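Local coordinates for protein dihydrofolate reductase (Schistosoma mansoni, PDB 3VCO) that catalyses the NADPH-dependent reduction of 7,8-dihydrofolate to tetrahydrofolate, which feeds thymidylate, purine and glycine synthesis, at residues L41-K46 and R71-S76; M49-T54 and Y151-L156. One frame throughout, in Å; residues are numbered along the deposited sequence.

Contact 1: residues L41-K46 and R71-S76; sequences LPWKIK and RVTWES. With SO4 (sulfate ion), chain C.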
loop_
_atom_site.group_PDB
_atom_site.type_symbol
_atom_site.label_atom_id
_atom_site.label_comp_id
_atom_site.label_asym_id
_atom_site.label_seq_id
_atom_site.Cartn_x
_atom_site.Cartn_y
_atom_site.Cartn_z
ATOM N N LEU A 41 1.393 12.126 -7.055
ATOM C CA LEU A 41 1.358 11.526 -5.710
ATOM C C LEU A 41 0.941 10.044 -5.677
ATOM O O LEU A 41 0.014 9.624 -6.378
ATOM C CB LEU A 41 0.466 12.362 -4.759
ATOM C CG LEU A 41 0.945 13.778 -4.405
ATOM N N PRO A 42 1.623 9.244 -4.848
ATOM C CA PRO A 42 2.761 9.618 -3.995
ATOM C C PRO A 42 4.133 9.342 -4.652
ATOM O O PRO A 42 5.166 9.589 -4.024
ATOM C CB PRO A 42 2.571 8.713 -2.769
ATOM C CG PRO A 42 1.912 7.472 -3.325
ATOM C CD PRO A 42 1.198 7.851 -4.618
ATOM N N TRP A 43 4.121 8.855 -5.898
ATOM C CA TRP A 43 5.313 8.424 -6.614
ATOM C C TRP A 43 6.371 9.534 -6.772
ATOM O O TRP A 43 7.578 9.258 -6.813
ATOM C CB TRP A 43 4.916 7.836 -7.996
ATOM C CG TRP A 43 3.567 7.139 -7.918
ATOM C CD1 TRP A 43 2.421 7.476 -8.594
ATOM C CD2 TRP A 43 3.221 6.026 -7.079
ATOM N NE1 TRP A 43 1.390 6.636 -8.232
ATOM C CE2 TRP A 43 1.851 5.742 -7.303
ATOM C CE3 TRP A 43 3.927 5.253 -6.151
ATOM C CZ2 TRP A 43 1.179 4.708 -6.639
ATOM C CZ3 TRP A 43 3.254 4.227 -5.480
ATOM C CH2 TRP A 43 1.894 3.967 -5.731
ATOM N N LYS A 44 5.924 10.783 -6.833
ATOM C CA LYS A 44 6.844 11.876 -7.081
ATOM C C LYS A 44 7.670 12.341 -5.874
ATOM O O LYS A 44 8.716 12.989 -6.040
ATOM C CB LYS A 44 6.107 13.072 -7.717
ATOM C CG LYS A 44 5.200 13.855 -6.774
ATOM C CD LYS A 44 4.701 15.093 -7.481
ATOM C CE LYS A 44 3.932 16.025 -6.561
ATOM N NZ LYS A 44 3.344 17.180 -7.349
ATOM N N ILE A 45 7.221 12.023 -4.665
ATOM C CA ILE A 45 8.021 12.363 -3.492
ATOM C C ILE A 45 9.109 11.289 -3.273
ATOM O O ILE A 45 8.812 10.161 -2.919
ATOM C CB ILE A 45 7.148 12.543 -2.260
ATOM C CG1 ILE A 45 6.021 13.515 -2.587
ATOM C CG2 ILE A 45 7.964 13.105 -1.131
ATOM C CD1 ILE A 45 4.927 13.560 -1.535
ATOM N N LYS A 46 10.362 11.654 -3.511
ATOM C CA LYS A 46 11.462 10.688 -3.575
ATOM C C LYS A 46 11.653 9.966 -2.263
ATOM O O LYS A 46 11.856 8.768 -2.225
ATOM C CB LYS A 46 12.777 11.390 -4.030
ATOM N N ARG A 71 -6.889 -0.765 -10.400
ATOM C CA ARG A 71 -6.400 -0.337 -11.713
ATOM C C ARG A 71 -5.930 1.103 -11.781
ATOM O O ARG A 71 -4.902 1.410 -12.425
ATOM C CB ARG A 71 -7.467 -0.579 -12.793
ATOM C CG ARG A 71 -7.034 -0.072 -14.182
ATOM C CD ARG A 71 -7.880 -0.592 -15.359
ATOM N NE ARG A 71 -7.228 -0.198 -16.623
ATOM C CZ ARG A 71 -7.653 -0.519 -17.838
ATOM N NH1 ARG A 71 -8.758 -1.224 -17.989
ATOM N NH2 ARG A 71 -6.979 -0.112 -18.911
ATOM N N VAL A 72 -6.654 1.997 -11.126
ATOM C CA VAL A 72 -6.270 3.399 -11.227
ATOM C C VAL A 72 -4.961 3.606 -10.483
ATOM O O VAL A 72 -4.113 4.374 -10.932
ATOM C CB VAL A 72 -7.353 4.396 -10.732
ATOM C CG1 VAL A 72 -6.817 5.827 -10.801
ATOM C CG2 VAL A 72 -8.638 4.263 -11.568
ATOM N N THR A 73 -4.770 2.888 -9.378
ATOM C CA THR A 73 -3.463 2.921 -8.725
ATOM C C THR A 73 -2.408 2.369 -9.690
ATOM O O THR A 73 -1.408 3.012 -9.968
ATOM C CB THR A 73 -3.453 2.141 -7.377
ATOM O OG1 THR A 73 -4.328 2.792 -6.463
ATOM C CG2 THR A 73 -2.045 2.117 -6.768
ATOM N N TRP A 74 -2.665 1.199 -10.248
ATOM C CA TRP A 74 -1.757 0.636 -11.237
ATOM C C TRP A 74 -1.444 1.616 -12.388
ATOM O O TRP A 74 -0.302 1.806 -12.743
ATOM C CB TRP A 74 -2.339 -0.642 -11.794
ATOM C CG TRP A 74 -1.612 -1.168 -12.987
ATOM C CD1 TRP A 74 -2.024 -1.101 -14.311
ATOM C CD2 TRP A 74 -0.360 -1.855 -12.993
ATOM N NE1 TRP A 74 -1.111 -1.721 -15.105
ATOM C CE2 TRP A 74 -0.067 -2.173 -14.335
ATOM C CE3 TRP A 74 0.537 -2.251 -11.993
ATOM C CZ2 TRP A 74 1.092 -2.872 -14.706
ATOM C CZ3 TRP A 74 1.688 -2.927 -12.361
ATOM C CH2 TRP A 74 1.952 -3.233 -13.713
ATOM N N GLU A 75 -2.452 2.296 -12.902
ATOM C CA GLU A 75 -2.257 3.174 -14.030
ATOM C C GLU A 75 -1.535 4.444 -13.661
ATOM O O GLU A 75 -0.963 5.101 -14.531
ATOM C CB GLU A 75 -3.597 3.554 -14.621
ATOM C CG GLU A 75 -4.232 2.482 -15.429
ATOM C CD GLU A 75 -5.577 2.926 -15.952
ATOM O OE1 GLU A 75 -5.939 4.112 -15.745
ATOM O OE2 GLU A 75 -6.271 2.094 -16.549
ATOM N N SER A 76 -1.576 4.811 -12.378
ATOM C CA SER A 76 -0.997 6.092 -11.961
ATOM C C SER A 76 0.513 5.976 -11.828
ATOM O O SER A 76 1.213 6.964 -11.836
ATOM C CB SER A 76 -1.586 6.538 -10.620
ATOM O OG SER A 76 -1.002 5.779 -9.579
HETATM S S SO4 C . -8.181 2.001 -7.829
HETATM O O1 SO4 C . -8.875 1.223 -6.788
HETATM O O2 SO4 C . -6.727 1.906 -7.741
HETATM O O3 SO4 C . -8.651 1.475 -9.113
HETATM O O4 SO4 C . -8.521 3.428 -7.702
#

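Contact 2: residues M49-T54 and Y151-L156; sequences MEFFKT and YCTHIL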
loop_
_atom_site.group_PDB
_atom_site.type_symbol
_atom_site.label_atom_id
_atom_site.label_comp_id
_atom_site.label_asym_id
_atom_site.label_seq_id
_atom_site.Cartn_x
_atom_site.Cartn_y
_atom_site.Cartn_z
ATOM N N MET A 49 8.999 7.359 -1.786
ATOM C CA MET A 49 9.323 6.178 -2.584
ATOM C C MET A 49 10.388 5.261 -1.953
ATOM O O MET A 49 10.289 4.044 -2.027
ATOM C CB MET A 49 9.753 6.604 -3.989
ATOM C CG MET A 49 8.599 7.133 -4.810
ATOM S SD MET A 49 7.230 5.955 -4.912
ATOM C CE MET A 49 6.086 6.445 -3.596
ATOM N N GLU A 50 11.423 5.837 -1.372
ATOM C CA GLU A 50 12.341 5.044 -0.554
ATOM C C GLU A 50 11.599 4.254 0.527
ATOM O O GLU A 50 11.844 3.071 0.695
ATOM C CB GLU A 50 13.373 5.920 0.141
ATOM C CG GLU A 50 14.063 6.923 -0.742
ATOM C CD GLU A 50 14.934 7.884 0.074
ATOM O OE1 GLU A 50 15.366 7.498 1.187
ATOM O OE2 GLU A 50 15.169 9.027 -0.389
ATOM N N PHE A 51 10.722 4.936 1.272
ATOM C CA PHE A 51 9.913 4.342 2.330
ATOM C C PHE A 51 9.044 3.245 1.743
ATOM O O PHE A 51 9.068 2.099 2.199
ATOM C CB PHE A 51 9.068 5.431 3.017
ATOM C CG PHE A 51 8.004 4.897 3.977
ATOM C CD1 PHE A 51 8.360 4.370 5.212
ATOM C CD2 PHE A 51 6.661 4.979 3.656
ATOM C CE1 PHE A 51 7.385 3.898 6.101
ATOM C CE2 PHE A 51 5.700 4.509 4.520
ATOM C CZ PHE A 51 6.065 3.984 5.758
ATOM N N PHE A 52 8.339 3.584 0.669
ATOM C CA PHE A 52 7.499 2.629 -0.033
ATOM C C PHE A 52 8.280 1.395 -0.494
ATOM O O PHE A 52 7.891 0.283 -0.181
ATOM C CB PHE A 52 6.842 3.290 -1.225
ATOM C CG PHE A 52 5.906 2.402 -1.969
ATOM C CD1 PHE A 52 4.563 2.367 -1.656
ATOM C CD2 PHE A 52 6.356 1.644 -3.026
ATOM C CE1 PHE A 52 3.694 1.538 -2.401
ATOM C CE2 PHE A 52 5.507 0.824 -3.741
ATOM C CZ PHE A 52 4.187 0.768 -3.437
ATOM N N LYS A 53 9.357 1.612 -1.243
ATOM C CA LYS A 53 10.222 0.536 -1.729
ATOM C C LYS A 53 10.693 -0.406 -0.616
ATOM O O LYS A 53 10.514 -1.627 -0.699
ATOM C CB LYS A 53 11.435 1.102 -2.479
ATOM C CG LYS A 53 12.452 0.036 -2.910
ATOM C CD LYS A 53 11.983 -0.743 -4.124
ATOM C CE LYS A 53 13.125 -1.596 -4.712
ATOM N NZ LYS A 53 12.836 -2.043 -6.098
ATOM N N THR A 54 11.297 0.168 0.412
ATOM C CA THR A 54 11.714 -0.575 1.602
ATOM C C THR A 54 10.593 -1.397 2.259
ATOM O O THR A 54 10.726 -2.613 2.414
ATOM C CB THR A 54 12.325 0.367 2.656
ATOM O OG1 THR A 54 13.476 1.004 2.091
ATOM C CG2 THR A 54 12.747 -0.405 3.892
ATOM N N TYR A 151 0.894 1.393 7.203
ATOM C CA TYR A 151 2.120 2.159 7.016
ATOM C C TYR A 151 1.656 3.457 6.396
ATOM O O TYR A 151 1.155 3.490 5.268
ATOM C CB TYR A 151 2.998 1.418 6.006
ATOM C CG TYR A 151 3.611 0.166 6.582
ATOM C CD1 TYR A 151 4.885 0.212 7.177
ATOM C CD2 TYR A 151 2.897 -1.047 6.603
ATOM C CE1 TYR A 151 5.465 -0.939 7.713
ATOM C CE2 TYR A 151 3.476 -2.212 7.157
ATOM C CZ TYR A 151 4.761 -2.134 7.703
ATOM O OH TYR A 151 5.323 -3.255 8.249
ATOM N N CYS A 152 1.813 4.530 7.137
ATOM C CA CYS A 152 1.186 5.763 6.768
ATOM C C CYS A 152 2.254 6.851 6.555
ATOM O O CYS A 152 3.130 7.056 7.398
ATOM C CB CYS A 152 0.222 6.184 7.909
ATOM S SG CYS A 152 -0.730 7.657 7.528
ATOM N N THR A 153 2.173 7.539 5.424
ATOM C CA THR A 153 2.871 8.803 5.281
ATOM C C THR A 153 1.883 9.913 5.534
ATOM O O THR A 153 0.969 10.118 4.754
ATOM C CB THR A 153 3.434 8.914 3.878
ATOM O OG1 THR A 153 4.206 7.725 3.659
ATOM C CG2 THR A 153 4.298 10.161 3.738
ATOM N N HIS A 154 2.092 10.640 6.616
ATOM C CA HIS A 154 1.313 11.855 6.910
ATOM C C HIS A 154 1.897 13.054 6.192
ATOM O O HIS A 154 3.080 13.306 6.275
ATOM C CB HIS A 154 1.332 12.141 8.406
ATOM C CG HIS A 154 0.643 11.088 9.231
ATOM N ND1 HIS A 154 -0.720 11.074 9.447
ATOM C CD2 HIS A 154 1.143 10.049 9.936
ATOM C CE1 HIS A 154 -1.034 10.046 10.214
ATOM N NE2 HIS A 154 0.074 9.393 10.507
ATOM N N ILE A 155 1.057 13.829 5.528
ATOM C CA ILE A 155 1.541 14.948 4.745
ATOM C C ILE A 155 0.795 16.206 5.145
ATOM O O ILE A 155 -0.369 16.121 5.499
ATOM C CB ILE A 155 1.274 14.665 3.272
ATOM C CG1 ILE A 155 2.103 13.459 2.829
ATOM C CG2 ILE A 155 1.588 15.884 2.424
ATOM C CD1 ILE A 155 1.781 12.974 1.398
ATOM N N LEU A 156 1.485 17.344 5.160
ATOM C CA LEU A 156 0.828 18.624 5.281
ATOM C C LEU A 156 0.690 19.155 3.870
ATOM O O LEU A 156 1.673 19.525 3.208
ATOM C CB LEU A 156 1.590 19.576 6.186
ATOM C CG LEU A 156 1.211 19.491 7.659
ATOM C CD1 LEU A 156 1.783 20.676 8.381
ATOM C CD2 LEU A 156 -0.302 19.418 7.849
#

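Contact 1: residues L41-K46 and R71-S76
Trp-43 meets Ser-76 through one directed polar bond. Its indole N-H, NE1, donates to Ser-76 OG at 2.9 Å with an N-H...O angle of 148°, and the hydroxyl sits 19° out of the ring plane, so the bond is somewhat bent. The same OG donates onward to Thr-73 O at 2.8 Å, in the carbonyl plane and on a lone pair. Ser-76 CB carries OG between the backbone N and the carbonyl carbon (chi1 76°), which turns the hydroxyl back over the last turn of helix 71-76 and lets it relay between indole and backbone. Thr-73 O also accepts from Ser-76 N.

Apolar contact is lighter. Thr-73 CG2 lies 4.1 Å from Trp-43 CZ2, at the indole edge and near its plane. The peptide bond between Leu-41 and Pro-42 is cis, and Pro-42 CD covers one face of the Trp-43 ring, 3.5 Å above its centre. The loop 41-46, whose residues Pro-42 to Ile-45 form a type I turn, leads into helix 46-57, and the indole bridges from it to the short helix of the dihydrofolate reductase fold that follows strand 64-70.

Anion binding occupies the N-terminal end of that helix. A sulfate, probably from the crystallisation liquor, takes bonds from Val-72 N to O3 (2.9 Å) and from Thr-73 N to O2 (2.7 Å), with Thr-73 OG1 also donating to O2. Arg-71, Val-72 and Thr-73 are assigned to the NADP(+) site by similarity, consistent with the sulfate standing in for a cofactor phosphate.

Contact 2: residues M49-T54 and Y151-L156
Phe-51 packs against Tyr-151 and Thr-153 in a buried, largely apolar helix-on-sheet contact, where helix 46-57 lies over strand 148-156. The closest pair of alpha carbons across it, those of Phe-51 and Thr-153, are 8.8 Å apart. With CG anti to the backbone N (chi1 170°), the Phe-51 ring reaches from the helix to the strand. One side of the ring does the touching: CZ comes within 4.0 Å of Tyr-151 CB and 4.2 Å of Tyr-151 CD1, meeting the tyrosine ring at its edge and near its plane. The neighbouring CE2 and CD2 of Phe-51 meet Thr-153 OG1, CE2 at 3.6 Å, an oblique approach in which the two side chains run past each other in opposite directions.

Strand 148-156 belongs to the central sheet of dihydrofolate reductase, pairing in parallel with strand 23-29 and antiparallel with strand 191-200. Tyr-151 and Thr-153, two residues apart on the extended chain, both direct their CB atoms at the helix, whereas Cys-152 between them points its own away. The Thr-153 hydroxyl is hydrogen-bonded to Asp-48 OD1, so its polar demand is met beside the aromatic ring. Phe-51 also stacks on Phe-195 of strand 191-200. Residues 49-53 are part of the substrate site by similarity, and the Asp-48 to Thr-153 pair probably corresponds to the acidic residue and threonine found at the pterin site in relatives.

Contact 2 is the core contact, all three of its touching residues being buried, whereas contact 1 is partly buried, with Trp-43 enclosed and Ser-76 exposed. Their centres lie 12 Å apart and their segments alternate along the chain. Loop 41-46 runs directly into the helix carrying 49-54, and the two contacts also touch through side chains, among them Trp-43 CZ3 and Phe-52 CE1 at 4.1 Å. Chemistry follows location: loop-to-helix contact 1 relies on a directed indole-hydroxyl bond beside an anion-binding helix end, while helix-to-sheet contact 2 rests on van der Waals packing of one phenyl ring against two strand side chains. By similarity, contact 1 includes cofactor-site residues and contact 2 substrate-site residues.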